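Local atomic coordinates of cytochrome c' (Thermochromatium tepidum, PDB entry 3VRC), a protein that carries a covalently bound heme c in a helical bundle and probably serves in electron transport in a purple photosynthetic bacterium. Residues M23-Y34 and E106-V117. Numbering follows the deposited sequence. Where two conformers were deposited one is given.
Sequences MGKIKANLEGEY and EANAVKSAFADV
Phe114 seats its ring in the groove formed by Met23, Ile26, Lys27 and Leu30, a knob in a hole. Its CG stands anti to the backbone N (chi1 177°), which carries the ring in among residues 23-30. Ile26 lays its CG2 methyl over one face of the Phe114 ring, 4.0 Å from its centroid, a CH-pi contact. Leu30 comes obliquely to the ring with CD1, 3.7 Å from Phe114 CD2. Met23 is bent at both chi2 and chi3, which brings its CE methyl to 3.4 Å from Phe114 CE1 and on to Val117 CG1; its SD adds an oblique Met-aromatic contact. Leu30 returns the knob, lodged among Ala107, Val110, Lys111 and Phe114, with CD2 3.5 Å from the carbonyl O of Ala107.

Beyond the end of helix 23-31, Tyr34 lays its ring across the start of helix 107-117. Ala107 CB sits over one face of the Tyr34 ring, 3.7 Å from the centroid and only 14° off the normal, while Val110 CG2 meets the ring at its edge, 3.2 Å from Tyr34 OH. Putting a serine here would probably strip the cover from the Ala107 methyl and open a gap beside Val110 at this end of the interface.

No hydrogen bond crosses between the segments; the joint is apolar interdigitation of helical segments 23-31 and 107-117, running roughly antiparallel at 137°, within the four-helix bundle of cytochrome c'. Helix 36-50 backs Met23, Ile26 and Tyr34 through Val46, Ala42 and Val39, and helix 81-103 meets Ile26 and Val117. Met23 and Val117 also touch heme c, so the inner end of this helix 5-31 to helix 107-128 seam forms part of the heme's surroundings.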
loop_
_atom_site.group_PDB
_atom_site.type_symbol
_atom_site.label_atom_id
_atom_site.label_comp_id
_atom_site.label_asym_id
_atom_site.label_seq_id
_atom_site.Cartn_x
_atom_site.Cartn_y
_atom_site.Cartn_z
ATOM N N MET B 23 -5.220 -7.019 -5.451
ATOM C CA MET B 23 -6.351 -7.400 -6.298
ATOM C C MET B 23 -6.073 -8.710 -6.986
ATOM O O MET B 23 -6.979 -9.562 -7.056
ATOM C CB MET B 23 -6.652 -6.315 -7.322
ATOM C CG MET B 23 -7.206 -5.034 -6.737
ATOM S SD MET B 23 -8.901 -5.147 -6.158
ATOM C CE MET B 23 -9.796 -5.129 -7.706
ATOM N N GLY B 24 -4.859 -8.916 -7.503
ATOM C CA GLY B 24 -4.544 -10.138 -8.187
ATOM C C GLY B 24 -4.647 -11.331 -7.285
ATOM O O GLY B 24 -5.070 -12.420 -7.729
ATOM N N LYS B 25 -4.289 -11.197 -6.000
ATOM C CA LYS B 25 -4.451 -12.332 -5.090
ATOM C C LYS B 25 -5.922 -12.637 -4.902
ATOM O O LYS B 25 -6.278 -13.835 -4.796
ATOM C CB LYS B 25 -3.798 -11.999 -3.708
ATOM C CG LYS B 25 -2.284 -11.903 -3.774
ATOM C CD LYS B 25 -1.498 -11.779 -2.498
ATOM C CE LYS B 25 -1.478 -10.401 -2.054
ATOM N NZ LYS B 25 -0.918 -10.236 -0.690
ATOM N N ILE B 26 -6.765 -11.628 -4.771
ATOM C CA ILE B 26 -8.202 -11.905 -4.612
ATOM C C ILE B 26 -8.740 -12.652 -5.838
ATOM O O ILE B 26 -9.446 -13.656 -5.694
ATOM C CB ILE B 26 -8.963 -10.626 -4.317
ATOM C CG1 ILE B 26 -8.453 -9.979 -3.038
ATOM C CG2 ILE B 26 -10.479 -10.936 -4.231
ATOM C CD1 ILE B 26 -9.022 -8.589 -2.751
ATOM N N LYS B 27 -8.377 -12.195 -7.041
ATOM C CA LYS B 27 -8.832 -12.857 -8.261
ATOM C C LYS B 27 -8.405 -14.313 -8.236
ATOM O O LYS B 27 -9.203 -15.241 -8.540
ATOM C CB LYS B 27 -8.238 -12.145 -9.460
ATOM C CG LYS B 27 -8.664 -12.738 -10.786
ATOM C CD LYS B 27 -8.268 -11.854 -11.960
ATOM C CE LYS B 27 -8.836 -12.280 -13.312
ATOM N NZ LYS B 27 -8.022 -13.405 -13.865
ATOM N N ALA B 28 -7.159 -14.571 -7.837
ATOM C CA ALA B 28 -6.657 -15.936 -7.823
ATOM C C ALA B 28 -7.393 -16.841 -6.885
ATOM O O ALA B 28 -7.650 -18.008 -7.174
ATOM C CB ALA B 28 -5.157 -15.974 -7.528
ATOM N N ASN B 29 -7.748 -16.313 -5.717
ATOM C CA ASN B 29 -8.519 -17.081 -4.718
ATOM C C ASN B 29 -9.920 -17.362 -5.203
ATOM O O ASN B 29 -10.485 -18.416 -4.883
ATOM C CB ASN B 29 -8.551 -16.319 -3.409
ATOM C CG ASN B 29 -7.303 -16.569 -2.580
ATOM O OD1 ASN B 29 -7.224 -17.563 -1.862
ATOM N ND2 ASN B 29 -6.301 -15.696 -2.678
ATOM N N LEU B 30 -10.556 -16.402 -5.883
ATOM C CA LEU B 30 -11.870 -16.655 -6.439
ATOM C C LEU B 30 -11.853 -17.686 -7.531
ATOM O O LEU B 30 -12.836 -18.498 -7.604
ATOM C CB LEU B 30 -12.477 -15.325 -6.929
ATOM C CG LEU B 30 -12.848 -14.325 -5.860
ATOM C CD1 LEU B 30 -13.147 -12.979 -6.474
ATOM C CD2 LEU B 30 -13.967 -14.809 -4.918
ATOM N N GLU B 31 -10.836 -17.699 -8.378
ATOM C CA GLU B 31 -10.779 -18.577 -9.534
ATOM C C GLU B 31 -10.351 -19.971 -9.165
ATOM O O GLU B 31 -10.624 -20.865 -9.888
ATOM C CB GLU B 31 -9.873 -17.943 -10.580
ATOM C CG GLU B 31 -10.580 -16.707 -11.139
ATOM C CD GLU B 31 -9.867 -15.922 -12.227
ATOM O OE1 GLU B 31 -8.655 -16.157 -12.442
ATOM O OE2 GLU B 31 -10.554 -15.057 -12.855
ATOM N N GLY B 32 -9.673 -20.171 -8.070
ATOM C CA GLY B 32 -9.160 -21.446 -7.639
ATOM C C GLY B 32 -9.646 -21.785 -6.256
ATOM O O GLY B 32 -10.783 -21.559 -5.900
ATOM N N GLU B 33 -8.749 -22.326 -5.432
ATOM C CA GLU B 33 -9.046 -22.628 -4.052
ATOM C C GLU B 33 -9.095 -21.319 -3.282
ATOM O O GLU B 33 -8.201 -20.469 -3.406
ATOM C CB GLU B 33 -7.995 -23.542 -3.413
ATOM C CG GLU B 33 -8.484 -24.016 -2.037
ATOM C CD GLU B 33 -7.821 -25.299 -1.516
ATOM O OE1 GLU B 33 -6.899 -25.872 -2.135
ATOM O OE2 GLU B 33 -8.247 -25.797 -0.450
ATOM N N TYR B 34 -10.104 -21.115 -2.433
ATOM C CA TYR B 34 -10.327 -19.893 -1.714
ATOM C C TYR B 34 -9.726 -19.938 -0.325
ATOM O O TYR B 34 -10.095 -20.784 0.490
ATOM C CB TYR B 34 -11.844 -19.624 -1.596
ATOM C CG TYR B 34 -12.213 -18.281 -1.042
ATOM C CD1 TYR B 34 -12.238 -17.150 -1.875
ATOM C CD2 TYR B 34 -12.540 -18.119 0.282
ATOM C CE1 TYR B 34 -12.575 -15.921 -1.379
ATOM C CE2 TYR B 34 -12.892 -16.867 0.806
ATOM C CZ TYR B 34 -12.875 -15.791 -0.055
ATOM O OH TYR B 34 -13.177 -14.524 0.444
ATOM N N GLU B 106 -16.807 -15.477 3.048
ATOM C CA GLU B 106 -17.658 -16.136 2.045
ATOM C C GLU B 106 -17.296 -15.692 0.639
ATOM O O GLU B 106 -17.430 -14.496 0.250
ATOM C CB GLU B 106 -19.121 -15.865 2.312
ATOM C CG GLU B 106 -19.542 -16.323 3.700
ATOM C CD GLU B 106 -19.462 -17.841 3.945
ATOM O OE1 GLU B 106 -19.676 -18.623 2.988
ATOM O OE2 GLU B 106 -19.127 -18.259 5.118
ATOM N N ALA B 107 -16.755 -16.609 -0.165
ATOM C CA ALA B 107 -16.303 -16.327 -1.491
ATOM C C ALA B 107 -17.330 -15.596 -2.372
ATOM O O ALA B 107 -16.951 -14.686 -3.108
ATOM C CB ALA B 107 -15.788 -17.601 -2.198
ATOM N N ASN B 108 -18.598 -15.987 -2.324
ATOM C CA ASN B 108 -19.639 -15.368 -3.121
ATOM C C ASN B 108 -19.793 -13.881 -2.859
ATOM O O ASN B 108 -20.006 -13.054 -3.790
ATOM C CB ASN B 108 -20.982 -16.126 -2.964
ATOM C CG ASN B 108 -21.510 -16.267 -1.519
ATOM O OD1 ASN B 108 -20.857 -15.936 -0.519
ATOM N ND2 ASN B 108 -22.735 -16.796 -1.409
ATOM N N ALA B 109 -19.725 -13.481 -1.596
ATOM C CA ALA B 109 -19.854 -12.085 -1.252
ATOM C C ALA B 109 -18.662 -11.300 -1.769
ATOM O O ALA B 109 -18.768 -10.184 -2.257
ATOM C CB ALA B 109 -19.961 -11.932 0.260
ATOM N N VAL B 110 -17.474 -11.900 -1.613
ATOM C CA VAL B 110 -16.280 -11.293 -2.143
ATOM C C VAL B 110 -16.334 -11.184 -3.643
ATOM O O VAL B 110 -15.911 -10.160 -4.190
ATOM C CB VAL B 110 -15.040 -12.057 -1.636
ATOM C CG1 VAL B 110 -13.768 -11.636 -2.397
ATOM C CG2 VAL B 110 -14.873 -11.832 -0.139
ATOM N N LYS B 111 -16.847 -12.188 -4.339
ATOM C CA LYS B 111 -16.901 -12.126 -5.778
ATOM C C LYS B 111 -17.656 -10.876 -6.232
ATOM O O LYS B 111 -17.224 -10.161 -7.154
ATOM C CB LYS B 111 -17.577 -13.401 -6.291
ATOM C CG LYS B 111 -17.626 -13.537 -7.805
ATOM C CD LYS B 111 -18.168 -14.901 -8.267
ATOM C CE LYS B 111 -19.676 -14.937 -8.036
ATOM N NZ LYS B 111 -20.350 -16.119 -8.585
ATOM N N SER B 112 -18.813 -10.616 -5.625
ATOM C CA SER B 112 -19.598 -9.435 -5.993
ATOM C C SER B 112 -18.849 -8.148 -5.656
ATOM O O SER B 112 -18.770 -7.223 -6.485
ATOM C CB SER B 112 -20.963 -9.497 -5.258
ATOM O OG SER B 112 -21.683 -8.308 -5.542
ATOM N N ALA B 113 -18.317 -8.089 -4.456
ATOM C CA ALA B 113 -17.678 -6.825 -4.039
ATOM C C ALA B 113 -16.386 -6.611 -4.868
ATOM O O ALA B 113 -16.069 -5.431 -5.216
ATOM C CB ALA B 113 -17.356 -6.881 -2.575
ATOM N N PHE B 114 -15.715 -7.662 -5.263
ATOM C CA PHE B 114 -14.498 -7.555 -6.043
ATOM C C PHE B 114 -14.826 -7.008 -7.431
ATOM O O PHE B 114 -14.066 -6.210 -7.986
ATOM C CB PHE B 114 -13.844 -8.931 -6.113
ATOM C CG PHE B 114 -12.591 -9.015 -6.948
ATOM C CD1 PHE B 114 -11.397 -8.344 -6.456
ATOM C CD2 PHE B 114 -12.510 -9.733 -8.075
ATOM C CE1 PHE B 114 -10.237 -8.410 -7.152
ATOM C CE2 PHE B 114 -11.293 -9.773 -8.771
ATOM C CZ PHE B 114 -10.170 -9.108 -8.286
ATOM N N ALA B 115 -15.933 -7.450 -8.027
ATOM C CA ALA B 115 -16.382 -6.899 -9.315
ATOM C C ALA B 115 -16.622 -5.414 -9.202
ATOM O O ALA B 115 -16.223 -4.662 -10.093
ATOM C CB ALA B 115 -17.669 -7.623 -9.734
ATOM N N ASP B 116 -17.251 -4.970 -8.139
ATOM C CA ASP B 116 -17.562 -3.557 -7.998
ATOM C C ASP B 116 -16.248 -2.732 -7.850
ATOM O O ASP B 116 -16.118 -1.641 -8.400
ATOM C CB ASP B 116 -18.466 -3.257 -6.821
ATOM C CG ASP B 116 -19.887 -3.815 -6.964
ATOM O OD1 ASP B 116 -20.196 -4.344 -8.042
ATOM O OD2 ASP B 116 -20.629 -3.749 -5.981
ATOM N N VAL B 117 -15.284 -3.246 -7.093
ATOM C CA VAL B 117 -13.980 -2.564 -7.015
ATOM C C VAL B 117 -13.329 -2.515 -8.370
ATOM O O VAL B 117 -12.852 -1.426 -8.774
ATOM C CB VAL B 117 -13.088 -3.247 -5.950
ATOM C CG1 VAL B 117 -11.700 -2.659 -5.992
ATOM C CG2 VAL B 117 -13.691 -3.043 -4.559
#